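Local structure of replicative DNA helicase (Helicobacter pylori, 3GXV) at residues 6-18 and 36-48. The protein probably unwinds duplex DNA at the replication fork as a nucleotide-driven hexameric helicase, its N-terminal domain, the part modelled here, taking part in interactions with primase. Residues are numbered along the deposited sequence; the frame is centred on the assembly and turned at random.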
loop_
_atom_site.group_PDB
_atom_site.type_symbol
_atom_site.label_atom_id
_atom_site.label_comp_id
_atom_site.label_asym_id
_atom_site.label_seq_id
_atom_site.Cartn_x
_atom_site.Cartn_y
_atom_site.Cartn_z
ATOM N N HIS B 6 -0.610 -26.485 -17.385
ATOM C CA HIS B 6 -0.728 -26.509 -15.931
ATOM C C HIS B 6 0.299 -25.601 -15.283
ATOM O O HIS B 6 -0.039 -24.741 -14.470
ATOM C CB HIS B 6 -0.539 -27.935 -15.414
ATOM C CG HIS B 6 -0.533 -28.037 -13.924
ATOM N ND1 HIS B 6 -1.632 -27.732 -13.152
ATOM C CD2 HIS B 6 0.449 -28.398 -13.056
ATOM C CE1 HIS B 6 -1.331 -27.901 -11.877
ATOM N NE2 HIS B 6 -0.077 -28.304 -11.791
ATOM N N LEU B 7 1.558 -25.810 -15.644
ATOM C CA LEU B 7 2.651 -25.020 -15.106
ATOM C C LEU B 7 2.406 -23.544 -15.354
ATOM O O LEU B 7 2.592 -22.733 -14.458
ATOM C CB LEU B 7 3.978 -25.437 -15.749
ATOM C CG LEU B 7 4.561 -26.750 -15.231
ATOM C CD1 LEU B 7 5.805 -27.126 -16.020
ATOM C CD2 LEU B 7 4.859 -26.598 -13.757
ATOM N N GLN B 8 2.003 -23.215 -16.578
ATOM C CA GLN B 8 1.730 -21.838 -16.983
ATOM C C GLN B 8 0.590 -21.283 -16.134
ATOM O O GLN B 8 0.567 -20.108 -15.802
ATOM C CB GLN B 8 1.361 -21.792 -18.475
ATOM C CG GLN B 8 2.472 -22.346 -19.406
ATOM C CD GLN B 8 2.095 -22.366 -20.887
ATOM O OE1 GLN B 8 1.006 -22.790 -21.258
ATOM N NE2 GLN B 8 3.008 -21.925 -21.733
ATOM N N GLN B 9 -0.340 -22.166 -15.784
ATOM C CA GLN B 9 -1.512 -21.856 -14.975
ATOM C C GLN B 9 -1.083 -21.507 -13.545
ATOM O O GLN B 9 -1.619 -20.585 -12.934
ATOM C CB GLN B 9 -2.433 -23.079 -14.983
ATOM C CG GLN B 9 -3.702 -23.001 -14.153
ATOM C CD GLN B 9 -4.451 -24.328 -14.178
ATOM O OE1 GLN B 9 -4.820 -24.821 -15.245
ATOM N NE2 GLN B 9 -4.662 -24.917 -13.008
ATOM N N LEU B 10 -0.111 -22.250 -13.026
ATOM C CA LEU B 10 0.410 -22.034 -11.686
ATOM C C LEU B 10 1.088 -20.664 -11.602
ATOM O O LEU B 10 0.904 -19.912 -10.635
ATOM C CB LEU B 10 1.419 -23.126 -11.340
ATOM C CG LEU B 10 0.954 -24.207 -10.364
ATOM C CD1 LEU B 10 2.064 -25.249 -10.184
ATOM C CD2 LEU B 10 0.588 -23.553 -9.030
ATOM N N GLN B 11 1.864 -20.344 -12.629
ATOM C CA GLN B 11 2.545 -19.073 -12.669
ATOM C C GLN B 11 1.515 -17.932 -12.728
ATOM O O GLN B 11 1.628 -16.946 -11.998
ATOM C CB GLN B 11 3.484 -19.032 -13.885
ATOM C CG GLN B 11 4.573 -17.996 -13.752
ATOM C CD GLN B 11 5.613 -18.082 -14.845
ATOM O OE1 GLN B 11 6.533 -17.269 -14.896
ATOM N NE2 GLN B 11 5.480 -19.069 -15.723
ATOM N N ASN B 12 0.513 -18.085 -13.589
ATOM C CA ASN B 12 -0.537 -17.088 -13.769
ATOM C C ASN B 12 -1.352 -16.872 -12.490
ATOM O O ASN B 12 -1.729 -15.750 -12.158
ATOM C CB ASN B 12 -1.457 -17.519 -14.915
ATOM C CG ASN B 12 -2.629 -16.583 -15.111
ATOM O OD1 ASN B 12 -2.471 -15.364 -15.097
ATOM N ND2 ASN B 12 -3.809 -17.148 -15.314
ATOM N N ILE B 13 -1.620 -17.957 -11.780
ATOM C CA ILE B 13 -2.378 -17.908 -10.538
ATOM C C ILE B 13 -1.636 -17.181 -9.422
ATOM O O ILE B 13 -2.257 -16.522 -8.589
ATOM C CB ILE B 13 -2.714 -19.339 -10.046
ATOM C CG1 ILE B 13 -3.792 -19.946 -10.945
ATOM C CG2 ILE B 13 -3.148 -19.307 -8.581
ATOM C CD1 ILE B 13 -4.164 -21.361 -10.580
ATOM N N GLU B 14 -0.315 -17.324 -9.399
ATOM C CA GLU B 14 0.499 -16.690 -8.374
ATOM C C GLU B 14 0.504 -15.183 -8.528
ATOM O O GLU B 14 0.544 -14.459 -7.539
ATOM C CB GLU B 14 1.934 -17.219 -8.423
ATOM C CG GLU B 14 2.025 -18.726 -8.208
ATOM C CD GLU B 14 3.442 -19.244 -8.063
ATOM O OE1 GLU B 14 4.393 -18.663 -8.654
ATOM O OE2 GLU B 14 3.601 -20.263 -7.365
ATOM N N ARG B 15 0.471 -14.715 -9.768
ATOM C CA ARG B 15 0.461 -13.288 -10.035
ATOM C C ARG B 15 -0.882 -12.712 -9.620
ATOM O O ARG B 15 -0.947 -11.686 -8.938
ATOM C CB ARG B 15 0.676 -13.005 -11.526
ATOM C CG ARG B 15 2.059 -13.343 -12.043
ATOM C CD ARG B 15 2.293 -12.754 -13.434
ATOM N NE ARG B 15 1.531 -13.431 -14.480
ATOM C CZ ARG B 15 2.044 -14.306 -15.344
ATOM N NH1 ARG B 15 3.327 -14.626 -15.304
ATOM N NH2 ARG B 15 1.269 -14.857 -16.256
ATOM N N ILE B 16 -1.958 -13.367 -10.045
ATOM C CA ILE B 16 -3.289 -12.880 -9.721
ATOM C C ILE B 16 -3.453 -12.748 -8.210
ATOM O O ILE B 16 -4.124 -11.856 -7.732
ATOM C CB ILE B 16 -4.379 -13.811 -10.276
ATOM C CG1 ILE B 16 -4.307 -13.845 -11.808
ATOM C CG2 ILE B 16 -5.744 -13.321 -9.804
ATOM C CD1 ILE B 16 -5.214 -14.890 -12.464
ATOM N N VAL B 17 -2.817 -13.645 -7.468
ATOM C CA VAL B 17 -2.884 -13.629 -6.017
ATOM C C VAL B 17 -2.109 -12.444 -5.461
ATOM O O VAL B 17 -2.582 -11.767 -4.546
ATOM C CB VAL B 17 -2.306 -14.928 -5.432
ATOM C CG1 VAL B 17 -2.274 -14.858 -3.908
ATOM C CG2 VAL B 17 -3.154 -16.103 -5.870
ATOM N N LEU B 18 -0.920 -12.210 -6.026
ATOM C CA LEU B 18 -0.037 -11.118 -5.609
ATOM C C LEU B 18 -0.646 -9.784 -6.038
ATOM O O LEU B 18 -0.539 -8.781 -5.331
ATOM C CB LEU B 18 1.362 -11.280 -6.231
ATOM C CG LEU B 18 2.294 -12.423 -5.780
ATOM C CD1 LEU B 18 3.588 -12.372 -6.590
ATOM C CD2 LEU B 18 2.614 -12.299 -4.305
ATOM N N GLU B 36 4.362 -19.247 2.316
ATOM C CA GLU B 36 5.651 -18.638 2.611
ATOM C C GLU B 36 6.208 -18.307 1.223
ATOM O O GLU B 36 5.742 -18.854 0.226
ATOM C CB GLU B 36 6.585 -19.633 3.312
ATOM C CG GLU B 36 6.186 -20.004 4.730
ATOM C CD GLU B 36 5.923 -18.796 5.609
ATOM O OE1 GLU B 36 6.517 -17.724 5.361
ATOM O OE2 GLU B 36 5.130 -18.925 6.562
ATOM N N PRO B 37 7.200 -17.407 1.135
ATOM C CA PRO B 37 7.759 -17.076 -0.190
ATOM C C PRO B 37 8.232 -18.344 -0.923
ATOM O O PRO B 37 7.918 -18.562 -2.103
ATOM C CB PRO B 37 8.910 -16.132 0.148
ATOM C CG PRO B 37 8.408 -15.421 1.390
ATOM C CD PRO B 37 7.781 -16.552 2.193
ATOM N N SER B 38 8.966 -19.186 -0.205
ATOM C CA SER B 38 9.489 -20.429 -0.751
ATOM C C SER B 38 8.401 -21.330 -1.342
ATOM O O SER B 38 8.708 -22.311 -2.014
ATOM C CB SER B 38 10.253 -21.190 0.341
ATOM O OG SER B 38 9.419 -21.486 1.456
ATOM N N ASP B 39 7.129 -21.009 -1.103
ATOM C CA ASP B 39 6.060 -21.833 -1.654
ATOM C C ASP B 39 5.634 -21.435 -3.052
ATOM O O ASP B 39 4.736 -22.056 -3.613
ATOM C CB ASP B 39 4.823 -21.824 -0.756
ATOM C CG ASP B 39 5.029 -22.588 0.520
ATOM O OD1 ASP B 39 5.580 -23.711 0.466
ATOM O OD2 ASP B 39 4.629 -22.068 1.578
ATOM N N PHE B 40 6.266 -20.402 -3.609
ATOM C CA PHE B 40 5.921 -19.950 -4.958
ATOM C C PHE B 40 6.763 -20.676 -5.987
ATOM O O PHE B 40 7.948 -20.879 -5.786
ATOM C CB PHE B 40 6.115 -18.441 -5.105
ATOM C CG PHE B 40 5.032 -17.633 -4.457
ATOM C CD1 PHE B 40 5.019 -17.434 -3.076
ATOM C CD2 PHE B 40 3.985 -17.129 -5.212
ATOM C CE1 PHE B 40 3.978 -16.749 -2.469
ATOM C CE2 PHE B 40 2.930 -16.438 -4.600
ATOM C CZ PHE B 40 2.935 -16.254 -3.228
ATOM N N TYR B 41 6.120 -21.058 -7.085
ATOM C CA TYR B 41 6.734 -21.793 -8.189
ATOM C C TYR B 41 7.724 -20.925 -8.972
ATOM O O TYR B 41 8.868 -21.325 -9.205
ATOM C CB TYR B 41 5.611 -22.324 -9.081
ATOM C CG TYR B 41 6.003 -22.799 -10.463
ATOM C CD1 TYR B 41 6.988 -23.770 -10.654
ATOM C CD2 TYR B 41 5.359 -22.290 -11.581
ATOM C CE1 TYR B 41 7.320 -24.210 -11.946
ATOM C CE2 TYR B 41 5.670 -22.724 -12.854
ATOM C CZ TYR B 41 6.648 -23.673 -13.030
ATOM O OH TYR B 41 6.964 -24.052 -14.305
ATOM N N TYR B 42 7.282 -19.744 -9.385
ATOM C CA TYR B 42 8.156 -18.820 -10.098
ATOM C C TYR B 42 8.850 -18.018 -8.990
ATOM O O TYR B 42 8.217 -17.229 -8.302
ATOM C CB TYR B 42 7.329 -17.890 -10.977
ATOM C CG TYR B 42 8.159 -17.046 -11.896
ATOM C CD1 TYR B 42 9.116 -17.629 -12.722
ATOM C CD2 TYR B 42 7.991 -15.665 -11.953
ATOM C CE1 TYR B 42 9.881 -16.863 -13.579
ATOM C CE2 TYR B 42 8.752 -14.890 -12.806
ATOM C CZ TYR B 42 9.695 -15.496 -13.621
ATOM O OH TYR B 42 10.440 -14.752 -14.504
ATOM N N PRO B 43 10.158 -18.224 -8.803
ATOM C CA PRO B 43 10.940 -17.536 -7.768
ATOM C C PRO B 43 10.731 -16.032 -7.616
ATOM O O PRO B 43 10.658 -15.525 -6.503
ATOM C CB PRO B 43 12.381 -17.888 -8.136
ATOM C CG PRO B 43 12.238 -19.230 -8.760
ATOM C CD PRO B 43 11.038 -19.041 -9.651
ATOM N N PRO B 44 10.656 -15.295 -8.732
ATOM C CA PRO B 44 10.454 -13.842 -8.610
ATOM C C PRO B 44 9.148 -13.462 -7.893
ATOM O O PRO B 44 9.034 -12.363 -7.330
ATOM C CB PRO B 44 10.489 -13.374 -10.060
ATOM C CG PRO B 44 11.488 -14.330 -10.673
ATOM C CD PRO B 44 11.030 -15.658 -10.113
ATOM N N ASN B 45 8.166 -14.361 -7.929
ATOM C CA ASN B 45 6.886 -14.114 -7.275
ATOM C C ASN B 45 7.052 -14.307 -5.778
ATOM O O ASN B 45 6.411 -13.628 -4.984
ATOM C CB ASN B 45 5.807 -15.066 -7.798
ATOM C CG ASN B 45 5.393 -14.763 -9.235
ATOM O OD1 ASN B 45 5.653 -13.678 -9.759
ATOM N ND2 ASN B 45 4.734 -15.720 -9.871
ATOM N N GLY B 46 7.898 -15.262 -5.396
ATOM C CA GLY B 46 8.160 -15.492 -3.989
ATOM C C GLY B 46 8.935 -14.296 -3.458
ATOM O O GLY B 46 8.648 -13.774 -2.377
ATOM N N LEU B 47 9.929 -13.850 -4.219
ATOM C CA LEU B 47 10.735 -12.704 -3.817
ATOM C C LEU B 47 9.809 -11.508 -3.579
ATOM O O LEU B 47 9.990 -10.744 -2.616
ATOM C CB LEU B 47 11.779 -12.378 -4.898
ATOM C CG LEU B 47 12.762 -11.213 -4.674
ATOM C CD1 LEU B 47 13.192 -11.154 -3.214
ATOM C CD2 LEU B 47 13.983 -11.388 -5.587
ATOM N N PHE B 48 8.821 -11.358 -4.465
ATOM C CA PHE B 48 7.835 -10.285 -4.363
ATOM C C PHE B 48 7.055 -10.467 -3.058
ATOM O O PHE B 48 6.945 -9.534 -2.269
ATOM C CB PHE B 48 6.856 -10.337 -5.537
ATOM C CG PHE B 48 5.907 -9.172 -5.592
ATOM C CD1 PHE B 48 6.246 -8.026 -6.288
ATOM C CD2 PHE B 48 4.662 -9.233 -4.967
ATOM C CE1 PHE B 48 5.356 -6.949 -6.363
ATOM C CE2 PHE B 48 3.769 -8.166 -5.036
ATOM C CZ PHE B 48 4.115 -7.023 -5.738
#
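Glu14 OE1 is gripped by two donors, Tyr42 N and Asn45 ND2, each 3.2 Å away. The backbone N-H comes in on the syn lone pair and the amide on the anti one, both nearly straight. Glu14 OE2 takes Tyr41 N at 2.7 Å, again on its syn side, so the carboxylate receives two successive peptide N-H groups just ahead of helix 43-57 and is held against rotation. Beyond CG the Glu14 chain runs extended (chi2 -172°), which carries this buried carboxylate, probably charged, across to the turn; the positive end of the helix dipole of 43-57 would be expected to favour its negative form. Phe40 packs along the same side chain, its CD2 3.6 Å from Glu14 CD. Asn45 fits as a knob among Gln11, Glu14, Arg15 and Leu18. Earlier on helix 3-23, Leu7 CD2 lies 3.3 Å from Tyr41 OH, the two side chains crossing at about a right angle. Gln11 OE1 stands over the centre of one face of the Tyr42 ring, 3.3 Å above it, and Pro44 CD covers the opposite face. The hydroxyl of Tyr42 hydrogen-bonds Asp81. Farther along, Leu18 CD1 lies 3.7 Å from both Asn45 CB and Phe48 CD2. This is helix packing within the all-helical DnaB N-terminal domain, built round a buried glutamate that ties helix 3-23 to the turn leading into helix 43-57 and to its first turn.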